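Local structure of D-methionine-binding lipoprotein MetQ (4YAH) at residues E181-D193 with A199-L211. The protein binds methionine as the substrate-binding lipoprotein of an ATP-driven D-methionine permease of Escherichia coli. Numbering follows the deposited sequence.
With MET (methionine), chain B.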
loop_
_atom_site.group_PDB
_atom_site.type_symbol
_atom_site.label_atom_id
_atom_site.label_comp_id
_atom_site.label_asym_id
_atom_site.label_seq_id
_atom_site.Cartn_x
_atom_site.Cartn_y
_atom_site.Cartn_z
ATOM N N GLU A 181 -2.273 -3.036 -16.845
ATOM C CA GLU A 181 -1.607 -3.439 -15.613
ATOM C C GLU A 181 -0.178 -2.935 -15.599
ATOM O O GLU A 181 0.586 -3.230 -16.508
ATOM C CB GLU A 181 -1.630 -4.959 -15.466
ATOM C CG GLU A 181 -3.022 -5.534 -15.514
ATOM C CD GLU A 181 -3.055 -7.049 -15.410
ATOM O OE1 GLU A 181 -2.117 -7.631 -14.824
ATOM O OE2 GLU A 181 -4.023 -7.653 -15.920
ATOM N N LEU A 182 0.174 -2.171 -14.564
ATOM C CA LEU A 182 1.509 -1.572 -14.448
ATOM C C LEU A 182 2.110 -1.885 -13.097
ATOM O O LEU A 182 1.401 -2.137 -12.128
ATOM C CB LEU A 182 1.453 -0.048 -14.623
ATOM C CG LEU A 182 0.820 0.439 -15.926
ATOM C CD1 LEU A 182 0.623 1.953 -15.891
ATOM C CD2 LEU A 182 1.674 0.006 -17.108
ATOM N N GLU A 183 3.432 -1.845 -13.024
ATOM C CA GLU A 183 4.103 -1.923 -11.732
ATOM C C GLU A 183 3.638 -0.766 -10.842
ATOM O O GLU A 183 3.598 0.380 -11.291
ATOM C CB GLU A 183 5.621 -1.874 -11.925
ATOM C CG GLU A 183 6.182 -3.023 -12.768
ATOM C CD GLU A 183 6.338 -4.317 -11.988
ATOM O OE1 GLU A 183 6.647 -4.248 -10.778
ATOM O OE2 GLU A 183 6.155 -5.406 -12.584
ATOM N N ALA A 184 3.305 -1.061 -9.585
ATOM C CA ALA A 184 2.701 -0.072 -8.697
ATOM C C ALA A 184 3.423 1.291 -8.703
ATOM O O ALA A 184 2.764 2.327 -8.723
ATOM C CB ALA A 184 2.618 -0.616 -7.276
ATOM N N PRO A 185 4.771 1.315 -8.671
ATOM C CA PRO A 185 5.426 2.630 -8.618
ATOM C C PRO A 185 5.289 3.453 -9.889
ATOM O O PRO A 185 5.593 4.634 -9.855
ATOM C CB PRO A 185 6.911 2.288 -8.393
ATOM C CG PRO A 185 6.920 0.873 -7.921
ATOM C CD PRO A 185 5.744 0.219 -8.568
ATOM N N GLN A 186 4.855 2.829 -10.982
ATOM C CA GLN A 186 4.710 3.518 -12.256
ATOM C C GLN A 186 3.363 4.193 -12.364
ATOM O O GLN A 186 3.137 4.946 -13.312
ATOM C CB GLN A 186 4.879 2.543 -13.419
ATOM C CG GLN A 186 6.243 1.879 -13.450
ATOM C CD GLN A 186 7.350 2.869 -13.750
ATOM O OE1 GLN A 186 7.351 3.507 -14.807
ATOM N NE2 GLN A 186 8.285 3.025 -12.814
ATOM N N LEU A 187 2.469 3.934 -11.416
ATOM C CA LEU A 187 1.092 4.416 -11.590
ATOM C C LEU A 187 0.992 5.964 -11.555
ATOM O O LEU A 187 0.271 6.543 -12.356
ATOM C CB LEU A 187 0.178 3.768 -10.553
ATOM C CG LEU A 187 -0.293 2.362 -10.953
ATOM C CD1 LEU A 187 -1.364 2.485 -12.046
ATOM C CD2 LEU A 187 0.810 1.481 -11.429
ATOM N N PRO A 188 1.753 6.653 -10.683
ATOM C CA PRO A 188 1.659 8.128 -10.748
ATOM C C PRO A 188 2.023 8.724 -12.122
ATOM O O PRO A 188 1.287 9.574 -12.653
ATOM C CB PRO A 188 2.649 8.583 -9.674
ATOM C CG PRO A 188 2.576 7.464 -8.663
ATOM C CD PRO A 188 2.517 6.217 -9.501
ATOM N N ARG A 189 3.119 8.284 -12.722
ATOM C CA ARG A 189 3.517 8.858 -14.009
ATOM C C ARG A 189 2.545 8.416 -15.122
ATOM O O ARG A 189 2.443 9.081 -16.160
ATOM C CB ARG A 189 4.947 8.483 -14.379
ATOM C CG ARG A 189 5.157 7.032 -14.730
ATOM C CD ARG A 189 6.626 6.751 -15.015
ATOM N NE ARG A 189 7.421 6.694 -13.796
ATOM C CZ ARG A 189 8.737 6.503 -13.778
ATOM N NH1 ARG A 189 9.415 6.359 -14.913
ATOM N NH2 ARG A 189 9.375 6.467 -12.621
ATOM N N SER A 190 1.825 7.317 -14.903
ATOM C CA SER A 190 0.893 6.804 -15.922
ATOM C C SER A 190 -0.227 7.814 -16.209
ATOM O O SER A 190 -0.826 7.827 -17.300
ATOM C CB SER A 190 0.293 5.447 -15.494
ATOM O OG SER A 190 -0.805 5.601 -14.609
ATOM N N LEU A 191 -0.502 8.675 -15.238
ATOM C CA LEU A 191 -1.569 9.672 -15.375
ATOM C C LEU A 191 -1.345 10.630 -16.531
ATOM O O LEU A 191 -2.305 11.175 -17.076
ATOM C CB LEU A 191 -1.701 10.498 -14.104
ATOM C CG LEU A 191 -2.233 9.774 -12.871
ATOM C CD1 LEU A 191 -2.069 10.643 -11.660
ATOM C CD2 LEU A 191 -3.713 9.377 -13.068
ATOM N N ASP A 192 -0.082 10.869 -16.877
ATOM C CA ASP A 192 0.261 11.785 -17.957
ATOM C C ASP A 192 0.282 11.103 -19.324
ATOM O O ASP A 192 0.420 11.775 -20.342
ATOM C CB ASP A 192 1.645 12.418 -17.705
ATOM C CG ASP A 192 1.698 13.272 -16.437
ATOM O OD1 ASP A 192 0.804 14.133 -16.259
ATOM O OD2 ASP A 192 2.664 13.104 -15.625
ATOM N N ASP A 193 0.189 9.776 -19.359
ATOM C CA ASP A 193 0.184 9.058 -20.630
ATOM C C ASP A 193 -1.047 9.483 -21.435
ATOM O O ASP A 193 -2.138 9.643 -20.875
ATOM C CB ASP A 193 0.184 7.547 -20.415
ATOM C CG ASP A 193 0.254 6.768 -21.724
ATOM O OD1 ASP A 193 1.371 6.385 -22.134
ATOM O OD2 ASP A 193 -0.806 6.532 -22.345
ATOM N N ALA A 199 -6.554 6.045 -13.248
ATOM C CA ALA A 199 -5.599 5.132 -12.606
ATOM C C ALA A 199 -5.981 4.867 -11.155
ATOM O O ALA A 199 -6.270 5.799 -10.405
ATOM C CB ALA A 199 -4.187 5.695 -12.665
ATOM N N VAL A 200 -5.940 3.601 -10.758
ATOM C CA VAL A 200 -6.100 3.232 -9.355
ATOM C C VAL A 200 -4.691 3.122 -8.781
ATOM O O VAL A 200 -3.903 2.305 -9.237
ATOM C CB VAL A 200 -6.869 1.919 -9.180
ATOM C CG1 VAL A 200 -6.991 1.567 -7.717
ATOM C CG2 VAL A 200 -8.254 2.047 -9.784
ATOM N N ILE A 201 -4.392 3.968 -7.803
ATOM C CA ILE A 201 -3.022 4.169 -7.342
ATOM C C ILE A 201 -2.919 4.012 -5.833
ATOM O O ILE A 201 -3.642 4.665 -5.086
ATOM C CB ILE A 201 -2.489 5.572 -7.704
ATOM C CG1 ILE A 201 -2.796 5.898 -9.167
ATOM C CG2 ILE A 201 -1.004 5.659 -7.435
ATOM C CD1 ILE A 201 -2.269 7.260 -9.657
ATOM N N ASN A 202 -2.012 3.151 -5.378
ATOM C CA ASN A 202 -1.744 3.069 -3.955
ATOM C C ASN A 202 -1.372 4.429 -3.401
ATOM O O ASN A 202 -0.593 5.158 -3.989
ATOM C CB ASN A 202 -0.600 2.094 -3.652
ATOM C CG ASN A 202 -0.844 0.711 -4.211
ATOM O OD1 ASN A 202 -0.500 0.423 -5.359
ATOM N ND2 ASN A 202 -1.424 -0.167 -3.394
ATOM N N THR A 203 -1.888 4.746 -2.230
ATOM C CA THR A 203 -1.600 6.028 -1.621
ATOM C C THR A 203 -0.106 6.231 -1.385
ATOM O O THR A 203 0.349 7.369 -1.405
ATOM C CB THR A 203 -2.388 6.171 -0.330
ATOM O OG1 THR A 203 -3.771 5.964 -0.633
ATOM C CG2 THR A 203 -2.217 7.548 0.271
ATOM N N THR A 204 0.636 5.128 -1.214
ATOM C CA THR A 204 2.114 5.127 -1.179
ATOM C C THR A 204 2.710 6.022 -2.266
ATOM O O THR A 204 3.532 6.897 -2.013
ATOM C CB THR A 204 2.692 3.718 -1.420
ATOM O OG1 THR A 204 2.057 2.758 -0.567
ATOM C CG2 THR A 204 4.192 3.700 -1.181
ATOM N N TYR A 205 2.274 5.755 -3.490
ATOM C CA TYR A 205 2.813 6.410 -4.674
ATOM C C TYR A 205 2.012 7.647 -5.077
ATOM O O TYR A 205 2.607 8.613 -5.545
ATOM C CB TYR A 205 2.911 5.381 -5.808
ATOM C CG TYR A 205 3.797 4.201 -5.420
ATOM C CD1 TYR A 205 3.255 2.947 -5.176
ATOM C CD2 TYR A 205 5.174 4.362 -5.294
ATOM C CE1 TYR A 205 4.062 1.875 -4.798
ATOM C CE2 TYR A 205 5.998 3.294 -4.915
ATOM C CZ TYR A 205 5.425 2.056 -4.676
ATOM O OH TYR A 205 6.224 0.982 -4.315
ATOM N N ALA A 206 0.695 7.653 -4.862
ATOM C CA ALA A 206 -0.108 8.864 -5.086
ATOM C C ALA A 206 0.437 10.036 -4.276
ATOM O O ALA A 206 0.499 11.176 -4.748
ATOM C CB ALA A 206 -1.553 8.612 -4.723
ATOM N N SER A 207 0.875 9.747 -3.058
ATOM C CA SER A 207 1.367 10.795 -2.174
ATOM C C SER A 207 2.697 11.389 -2.673
ATOM O O SER A 207 3.044 12.507 -2.319
ATOM C CB SER A 207 1.545 10.257 -0.755
ATOM O OG SER A 207 2.660 9.396 -0.698
ATOM N N GLN A 208 3.436 10.643 -3.485
ATOM C CA GLN A 208 4.698 11.142 -4.028
ATOM C C GLN A 208 4.495 12.331 -4.962
ATOM O O GLN A 208 5.388 13.164 -5.088
ATOM C CB GLN A 208 5.442 10.036 -4.765
ATOM C CG GLN A 208 5.907 8.902 -3.845
ATOM C CD GLN A 208 6.647 7.819 -4.593
ATOM O OE1 GLN A 208 6.698 7.824 -5.820
ATOM N NE2 GLN A 208 7.205 6.868 -3.859
ATOM N N ILE A 209 3.340 12.406 -5.623
ATOM C CA ILE A 209 3.029 13.565 -6.457
ATOM C C ILE A 209 1.897 14.411 -5.861
ATOM O O ILE A 209 1.204 15.151 -6.569
ATOM C CB ILE A 209 2.686 13.133 -7.888
ATOM C CG1 ILE A 209 1.565 12.112 -7.893
ATOM C CG2 ILE A 209 3.935 12.548 -8.537
ATOM C CD1 ILE A 209 0.895 11.957 -9.258
ATOM N N GLY A 210 1.737 14.310 -4.545
ATOM C CA GLY A 210 0.907 15.247 -3.807
ATOM C C GLY A 210 -0.588 15.008 -3.915
ATOM O O GLY A 210 -1.387 15.916 -3.672
ATOM N N LEU A 211 -0.965 13.783 -4.270
ATOM C CA LEU A 211 -2.368 13.396 -4.362
ATOM C C LEU A 211 -2.788 12.610 -3.129
ATOM O O LEU A 211 -2.014 11.809 -2.601
ATOM C CB LEU A 211 -2.619 12.553 -5.606
ATOM C CG LEU A 211 -2.225 13.185 -6.936
ATOM C CD1 LEU A 211 -2.486 12.206 -8.072
ATOM C CD2 LEU A 211 -2.985 14.460 -7.145
HETATM N N MET B . 0.623 0.898 1.252
HETATM C CA MET B . 0.047 0.019 0.233
HETATM C C MET B . -1.458 0.049 0.341
HETATM O O MET B . -1.971 -0.119 1.453
HETATM C CB MET B . 0.553 -1.416 0.403
HETATM C CG MET B . 0.158 -2.361 -0.722
HETATM S SD MET B . 0.751 -4.052 -0.505
HETATM C CE MET B . 2.490 -3.837 -0.882
HETATM O OXT MET B . -2.158 0.214 -0.678
HETATM O O HOH W 1 0.343 2.265 -7.115
HETATM O O HOH W 2 7.331 6.096 -8.103
#
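The turn and short helix after strand 178-182 pack on the end of strand 196-201 and the helix after it, with CA atoms nearest at L187 and I201, 5.9 Å apart. The two strands are parallel, with 132-136 between them, so this is a beta-alpha-beta crossover in one lobe of a periplasmic-binding-protein fold. No direct hydrogen bond joins the two segments. P185 CA sits over one face of the Y205 ring, 3.7 Å from the centroid and 8° off the normal, a CH-pi contact. T204 CG2 covers the opposite face, so the ring is sandwiched. The proline runs alongside the ring, and its CG ends 3.7 Å from Y205 OH, which is buried with no partner in the model. A184 CB touches the ring at CE1. P188 packs obliquely against the base of the same side chain, with CG 3.5 Å from Y205 CB, and its CB meets I209 CD1. L187 CB rests on I201 CG2, the branch anti to the backbone N. The other branch of I201 extends (chi2 -178°) to bring CD1 to L191 CD1. That L191 methyl also meets L211 CD1 tip to tip, while L191 CD2 lies 3.7 Å from A199 CB. A glycine in place of Y205 would probably open a gap between P185 and T204 and take away the CB that P188 packs on. One water donates to A184 O and N202 OD1 and accepts from N202 N; a second links P185 O to Q208 OE1. N202 ND2 donates to methionine OXT at 2.8 Å, nearly straight at 167°. T204 OG1, bonded to E42 and Y69, lies beside the methionine amino group. The contact thus joins the lobe built on the five-stranded sheet to the methionine held between the lobes, and the first water is likely to help fix the N202 amide for gripping the substrate carboxylate.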